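Long-range contacts in carboxypeptidase D (Drosophila melanogaster, PDB 3MN8), which removes C-terminal arginine or lysine residues from peptides and proteins as a zinc-dependent metallocarboxypeptidase, here represented by its first catalytic domain and the transthyretin-like domain that follows: residues R85-L90 against S369-Y374; I337-L342 against R376-G381. One frame throughout, in Å; residues are numbered along the deposited sequence.

Interaction 1 of 2, residues R85-L90 against S369-Y374; sequences RSRNLL and SKRGEY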
loop_
_atom_site.group_PDB
_atom_site.type_symbol
_atom_site.label_atom_id
_atom_site.label_comp_id
_atom_site.label_asym_id
_atom_site.label_seq_id
_atom_site.Cartn_x
_atom_site.Cartn_y
_atom_site.Cartn_z
ATOM N N ARG A 85 10.002 2.992 -18.289
ATOM C CA ARG A 85 9.857 4.273 -18.970
ATOM C C ARG A 85 8.497 4.922 -18.724
ATOM O O ARG A 85 8.413 6.086 -18.348
ATOM C CB ARG A 85 10.091 4.119 -20.470
ATOM C CG ARG A 85 11.509 3.715 -20.838
ATOM C CD ARG A 85 11.839 4.142 -22.261
ATOM N NE ARG A 85 12.223 5.552 -22.352
ATOM C CZ ARG A 85 11.397 6.548 -22.668
ATOM N NH1 ARG A 85 11.857 7.793 -22.727
ATOM N NH2 ARG A 85 10.114 6.303 -22.924
ATOM N N SER A 86 7.426 4.168 -18.944
ATOM C CA SER A 86 6.074 4.681 -18.729
ATOM C C SER A 86 5.269 3.755 -17.824
ATOM O O SER A 86 5.823 2.988 -17.035
ATOM C CB SER A 86 5.346 4.862 -20.067
ATOM O OG SER A 86 6.010 5.794 -20.919
ATOM N N ARG A 87 3.954 3.855 -17.929
ATOM C CA ARG A 87 3.056 2.904 -17.296
ATOM C C ARG A 87 2.067 2.493 -18.370
ATOM O O ARG A 87 1.376 3.338 -18.931
ATOM C CB ARG A 87 2.313 3.549 -16.119
ATOM C CG ARG A 87 2.014 2.601 -14.960
ATOM C CD ARG A 87 1.031 3.196 -13.977
ATOM N NE ARG A 87 -0.339 3.046 -14.455
ATOM C CZ ARG A 87 -1.053 4.016 -15.008
ATOM N NH1 ARG A 87 -0.543 5.229 -15.158
ATOM N NH2 ARG A 87 -2.281 3.766 -15.408
ATOM N N ASN A 88 2.013 1.207 -18.690
ATOM C CA ASN A 88 1.072 0.753 -19.707
ATOM C C ASN A 88 -0.359 1.082 -19.308
ATOM O O ASN A 88 -0.759 0.911 -18.151
ATOM C CB ASN A 88 1.223 -0.743 -19.954
ATOM C CG ASN A 88 2.610 -1.106 -20.437
ATOM O OD1 ASN A 88 3.307 -1.917 -19.818
ATOM N ND2 ASN A 88 3.028 -0.496 -21.543
ATOM N N LEU A 89 -1.131 1.568 -20.267
ATOM C CA LEU A 89 -2.505 1.922 -20.000
ATOM C C LEU A 89 -3.164 0.811 -19.186
ATOM O O LEU A 89 -3.026 -0.367 -19.499
ATOM C CB LEU A 89 -3.254 2.137 -21.313
ATOM C CG LEU A 89 -4.562 2.919 -21.191
ATOM C CD1 LEU A 89 -4.244 4.380 -20.946
ATOM C CD2 LEU A 89 -5.401 2.764 -22.438
ATOM N N LEU A 90 -3.860 1.202 -18.128
ATOM C CA LEU A 90 -4.649 0.279 -17.324
ATOM C C LEU A 90 -3.822 -0.701 -16.500
ATOM O O LEU A 90 -4.373 -1.627 -15.911
ATOM C CB LEU A 90 -5.682 -0.457 -18.180
ATOM C CG LEU A 90 -6.824 0.451 -18.649
ATOM C CD1 LEU A 90 -7.821 -0.268 -19.550
ATOM C CD2 LEU A 90 -7.517 1.041 -17.434
ATOM N N SER A 369 -7.702 9.000 -14.089
ATOM C CA SER A 369 -6.372 9.547 -14.297
ATOM C C SER A 369 -6.368 10.516 -15.485
ATOM O O SER A 369 -7.386 10.705 -16.158
ATOM C CB SER A 369 -5.391 8.408 -14.565
ATOM O OG SER A 369 -5.544 7.927 -15.892
ATOM N N LYS A 370 -5.219 11.133 -15.742
ATOM C CA LYS A 370 -5.079 12.029 -16.885
ATOM C C LYS A 370 -5.436 11.332 -18.187
ATOM O O LYS A 370 -5.854 11.976 -19.139
ATOM C CB LYS A 370 -3.658 12.607 -16.950
ATOM C CG LYS A 370 -3.359 13.588 -15.817
ATOM C CD LYS A 370 -1.866 13.820 -15.593
ATOM C CE LYS A 370 -1.652 14.727 -14.371
ATOM N NZ LYS A 370 -0.266 15.270 -14.270
ATOM N N ARG A 371 -5.282 10.014 -18.214
ATOM C CA ARG A 371 -5.614 9.229 -19.393
ATOM C C ARG A 371 -7.008 8.617 -19.254
ATOM O O ARG A 371 -7.395 7.739 -20.006
ATOM C CB ARG A 371 -4.528 8.164 -19.668
ATOM C CG ARG A 371 -3.092 8.714 -19.497
ATOM C CD ARG A 371 -2.020 8.044 -20.351
ATOM N NE ARG A 371 -1.750 6.669 -19.978
ATOM C CZ ARG A 371 -0.649 6.196 -19.407
ATOM N NH1 ARG A 371 -0.609 4.909 -19.140
ATOM N NH2 ARG A 371 0.391 6.963 -19.093
ATOM N N GLY A 372 -7.765 9.100 -18.284
ATOM C CA GLY A 372 -9.145 8.684 -18.123
ATOM C C GLY A 372 -9.292 7.262 -17.633
ATOM O O GLY A 372 -10.329 6.632 -17.807
ATOM N N GLU A 373 -8.247 6.754 -17.007
ATOM C CA GLU A 373 -8.279 5.406 -16.478
ATOM C C GLU A 373 -8.853 5.369 -15.073
ATOM O O GLU A 373 -8.717 6.326 -14.307
ATOM C CB GLU A 373 -6.874 4.803 -16.435
ATOM C CG GLU A 373 -5.867 5.435 -17.355
ATOM C CD GLU A 373 -4.461 4.929 -17.073
ATOM O OE1 GLU A 373 -4.219 3.725 -17.314
ATOM O OE2 GLU A 373 -3.608 5.730 -16.605
ATOM N N TYR A 374 -9.481 4.246 -14.738
ATOM C CA TYR A 374 -9.924 3.993 -13.376
ATOM C C TYR A 374 -9.846 2.492 -13.118
ATOM O O TYR A 374 -9.990 1.676 -14.034
ATOM C CB TYR A 374 -11.356 4.472 -13.161
ATOM C CG TYR A 374 -12.373 3.523 -13.747
ATOM C CD1 TYR A 374 -12.834 3.680 -15.057
ATOM C CD2 TYR A 374 -12.854 2.448 -12.999
ATOM C CE1 TYR A 374 -13.752 2.782 -15.604
ATOM C CE2 TYR A 374 -13.768 1.554 -13.535
ATOM C CZ TYR A 374 -14.212 1.727 -14.834
ATOM O OH TYR A 374 -15.119 0.842 -15.352
#

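Interaction 2 of 2, residues I337-L342 against R376-G381; sequences IGIKGL and RLLTPG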
loop_
_atom_site.group_PDB
_atom_site.type_symbol
_atom_site.label_atom_id
_atom_site.label_comp_id
_atom_site.label_asym_id
_atom_site.label_seq_id
_atom_site.Cartn_x
_atom_site.Cartn_y
_atom_site.Cartn_z
ATOM N N ILE A 337 -8.499 -7.235 -8.750
ATOM C CA ILE A 337 -9.915 -7.537 -8.615
ATOM C C ILE A 337 -10.774 -6.404 -9.124
ATOM O O ILE A 337 -10.296 -5.287 -9.365
ATOM C CB ILE A 337 -10.311 -7.855 -7.164
ATOM C CG1 ILE A 337 -10.135 -6.619 -6.281
ATOM C CG2 ILE A 337 -9.511 -9.052 -6.639
ATOM C CD1 ILE A 337 -10.377 -6.900 -4.817
ATOM N N GLY A 338 -12.053 -6.710 -9.287
ATOM C CA GLY A 338 -13.018 -5.722 -9.719
ATOM C C GLY A 338 -12.931 -5.421 -11.199
ATOM O O GLY A 338 -12.859 -6.333 -12.027
ATOM N N ILE A 339 -12.945 -4.132 -11.520
ATOM C CA ILE A 339 -12.975 -3.693 -12.903
ATOM C C ILE A 339 -12.023 -2.551 -13.131
ATOM O O ILE A 339 -11.355 -2.060 -12.213
ATOM C CB ILE A 339 -14.359 -3.180 -13.332
ATOM C CG1 ILE A 339 -14.788 -2.035 -12.403
ATOM C CG2 ILE A 339 -15.372 -4.328 -13.379
ATOM C CD1 ILE A 339 -16.118 -1.376 -12.761
ATOM N N LYS A 340 -11.976 -2.134 -14.385
ATOM C CA LYS A 340 -11.131 -1.040 -14.795
ATOM C C LYS A 340 -11.563 -0.654 -16.189
ATOM O O LYS A 340 -12.197 -1.462 -16.891
ATOM C CB LYS A 340 -9.651 -1.433 -14.761
ATOM C CG LYS A 340 -9.214 -2.534 -15.714
ATOM C CD LYS A 340 -7.694 -2.658 -15.653
ATOM C CE LYS A 340 -7.165 -3.806 -16.473
ATOM N NZ LYS A 340 -5.729 -4.032 -16.143
ATOM N N GLY A 341 -11.256 0.584 -16.575
ATOM C CA GLY A 341 -11.683 1.080 -17.867
ATOM C C GLY A 341 -11.361 2.527 -18.153
ATOM O O GLY A 341 -10.602 3.190 -17.437
ATOM N N LEU A 342 -11.957 3.019 -19.229
ATOM C CA LEU A 342 -11.693 4.366 -19.686
ATOM C C LEU A 342 -12.966 5.159 -19.775
ATOM O O LEU A 342 -13.983 4.677 -20.285
ATOM C CB LEU A 342 -11.044 4.340 -21.064
ATOM C CG LEU A 342 -9.751 3.530 -21.175
ATOM C CD1 LEU A 342 -9.360 3.442 -22.637
ATOM C CD2 LEU A 342 -8.617 4.121 -20.322
ATOM N N ARG A 376 -11.585 -0.051 -10.226
ATOM C CA ARG A 376 -12.470 -0.120 -9.076
ATOM C C ARG A 376 -12.432 -1.516 -8.492
ATOM O O ARG A 376 -12.983 -2.478 -9.049
ATOM C CB ARG A 376 -13.894 0.292 -9.444
ATOM C CG ARG A 376 -14.902 0.184 -8.305
ATOM C CD ARG A 376 -14.597 1.143 -7.172
ATOM N NE ARG A 376 -15.546 1.000 -6.067
ATOM C CZ ARG A 376 -15.459 1.634 -4.900
ATOM N NH1 ARG A 376 -14.458 2.464 -4.653
ATOM N NH2 ARG A 376 -16.378 1.438 -3.970
ATOM N N LEU A 377 -11.747 -1.624 -7.365
ATOM C CA LEU A 377 -11.605 -2.906 -6.709
ATOM C C LEU A 377 -12.970 -3.351 -6.243
ATOM O O LEU A 377 -13.702 -2.581 -5.630
ATOM C CB LEU A 377 -10.660 -2.784 -5.519
ATOM C CG LEU A 377 -9.262 -2.268 -5.837
ATOM C CD1 LEU A 377 -8.376 -2.437 -4.619
ATOM C CD2 LEU A 377 -8.679 -2.983 -7.047
ATOM N N LEU A 378 -13.312 -4.600 -6.509
ATOM C CA LEU A 378 -14.617 -5.094 -6.106
ATOM C C LEU A 378 -14.578 -6.523 -5.575
ATOM O O LEU A 378 -13.814 -7.362 -6.022
ATOM C CB LEU A 378 -15.628 -4.962 -7.260
ATOM C CG LEU A 378 -16.115 -3.559 -7.672
ATOM C CD1 LEU A 378 -16.901 -3.602 -8.964
ATOM C CD2 LEU A 378 -16.964 -2.917 -6.587
ATOM N N THR A 379 -15.408 -6.766 -4.582
ATOM C CA THR A 379 -15.722 -8.097 -4.133
ATOM C C THR A 379 -16.520 -8.753 -5.244
ATOM O O THR A 379 -17.167 -8.054 -6.024
ATOM C CB THR A 379 -16.587 -7.985 -2.879
ATOM O OG1 THR A 379 -15.759 -7.547 -1.795
ATOM C CG2 THR A 379 -17.250 -9.318 -2.519
ATOM N N PRO A 380 -16.460 -10.090 -5.341
ATOM C CA PRO A 380 -17.364 -10.789 -6.266
ATOM C C PRO A 380 -18.847 -10.404 -6.070
ATOM O O PRO A 380 -19.286 -10.110 -4.945
ATOM C CB PRO A 380 -17.127 -12.262 -5.930
ATOM C CG PRO A 380 -15.688 -12.294 -5.472
ATOM C CD PRO A 380 -15.476 -10.999 -4.725
ATOM N N GLY A 381 -19.600 -10.402 -7.168
ATOM C CA GLY A 381 -20.984 -9.966 -7.150
ATOM C C GLY A 381 -21.346 -9.242 -8.431
ATOM O O GLY A 381 -20.560 -9.228 -9.379
#

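Interaction 1 of 2, residues R85-L90 against S369-Y374
The guanidinium of Arg87 has NH1 of Arg371 lying over one of its faces, the two planar groups only 6° from parallel. Both chains are bent at the third torsion, where each NE turns aside, and the like-charged ends come as near as 4.0 Å between Arg87 NH1 and Arg371 NH1. The carboxylate of Glu373 reaches tip to tip toward Arg87, and Arg87 NH2 makes a nearly straight salt-bridging hydrogen bond of 2.7 Å to Glu373 OE2, on the syn side but 27° out of the carboxylate plane, although OE2 itself lies in the guanidinium plane. Arg87 NH2 is as near Glu373 OE1. Ser369 OG donates to the anti lone pair of OE2 and, as the head of an ST turn, accepts from Arg371 N and also from Glu373 N. The serine hydroxyl thus helps to position both the glutamate and the type I turn of Ser369 to Gly372.

The other oxygen serves the backbone: Leu90 N donates to Glu373 OE1 at 2.7 Å, nearly in line with the C-O bond. Arg371 NH1 donates in turn to Arg87 O, so that side chains from 369-374 hold the loop's main chain at two points. Leu89 slides past Arg371 in the opposite direction, its CD1 3.5 Å from Arg371 NE, near the guanidinium plane. Leu90 CD2 packs 3.9 Å from Glu373 CB.

Outside the two segments, Arg87 NE bonds to Thr91 O, and Leu90 O receives Trp375 NE1. The contact joins a loop of the peptidase domain to the edge strand 373-376 of the transthyretin-like domain. Arg371 NE is a long 4.0 Å from Glu373 OE2, which lies out of its guanidinium plane, an interaction of charge alone. Bonded to Arg87 and near this second charge, the buried carboxylate probably stays ionised and should ease the repulsion between the arginines.

Interaction 2 of 2, residues I337-L342 against R376-G381
Arg376 faces Ile339 as an antiparallel hydrogen-bonded pair: Arg376 N donates to Ile339 O at 2.8 Å, and Ile339 N returns a bond of 3.0 Å to Arg376 O. The same Arg376 O draws a CA-H...O contact from Gly338 CA, 3.3 Å away. On the side-chain side, Arg376 CB meets Ile339 CG1 at 3.9 Å, the two chains running obliquely past each other. Beyond CB the arginine turns away, bending at its second torsion, and its NH2 forms a salt bridge with Asp244.

Leu377 follows, with its CB 3.9 Å from Ile337 CG1 and its CD2 close to Ile337 O. Ile337 CG1 sits between the backbone N and the carbonyl carbon (chi1 66°), a placement that sets CG1 against Leu377 CB and the backbone N and O of Leu378. Here the pairing of strands 373-376 and 339-344 comes to its end in the three-stranded sheet of the transthyretin-like domain, and the chain departs toward strand 381-388 in the four-stranded sheet. At Gly338, where phi is positive, the bare CA packs directly on the second segment and lies 3.7 Å from Leu378 CB.

Leu378 CD1 reaches Ile339 CG1 more loosely, at 4.3 Å, while Ile337 CD1 touches Leu378 O at 3.7 Å. A hydrogen bond from Asn404 ND2 satisfies that carbonyl, and Asn404 OD1 accepts from Gly338 N, so one amide side chain bridges both segments. Thr379 and Pro380 then lead away from 337-342, their side chains resting on helix 245-257 of the peptidase domain.

From the N terminus, residues 85-90 come first, in the loop between strands 74-80 and 93-97 of the peptidase domain. Most of that domain follows before residues 337-342 enter strand 339-344 of the transthyretin-like domain. Residues 369-374 then close the long loop of interaction 1, and 376-381 close the short one of interaction 2; since the segments alternate along the chain, the two loops cross. Interaction 1 ties one domain to the other, whereas interaction 2 joins the start of strand 339-344 to the end of strand 373-376 and the loop after it. Their centres are 16 Å apart, yet they meet directly: Tyr374 O pairs with Gly341 N, and Lys340 NZ makes a probable hydrogen bond to Leu90 O, linking the sheet to the peptidase loop.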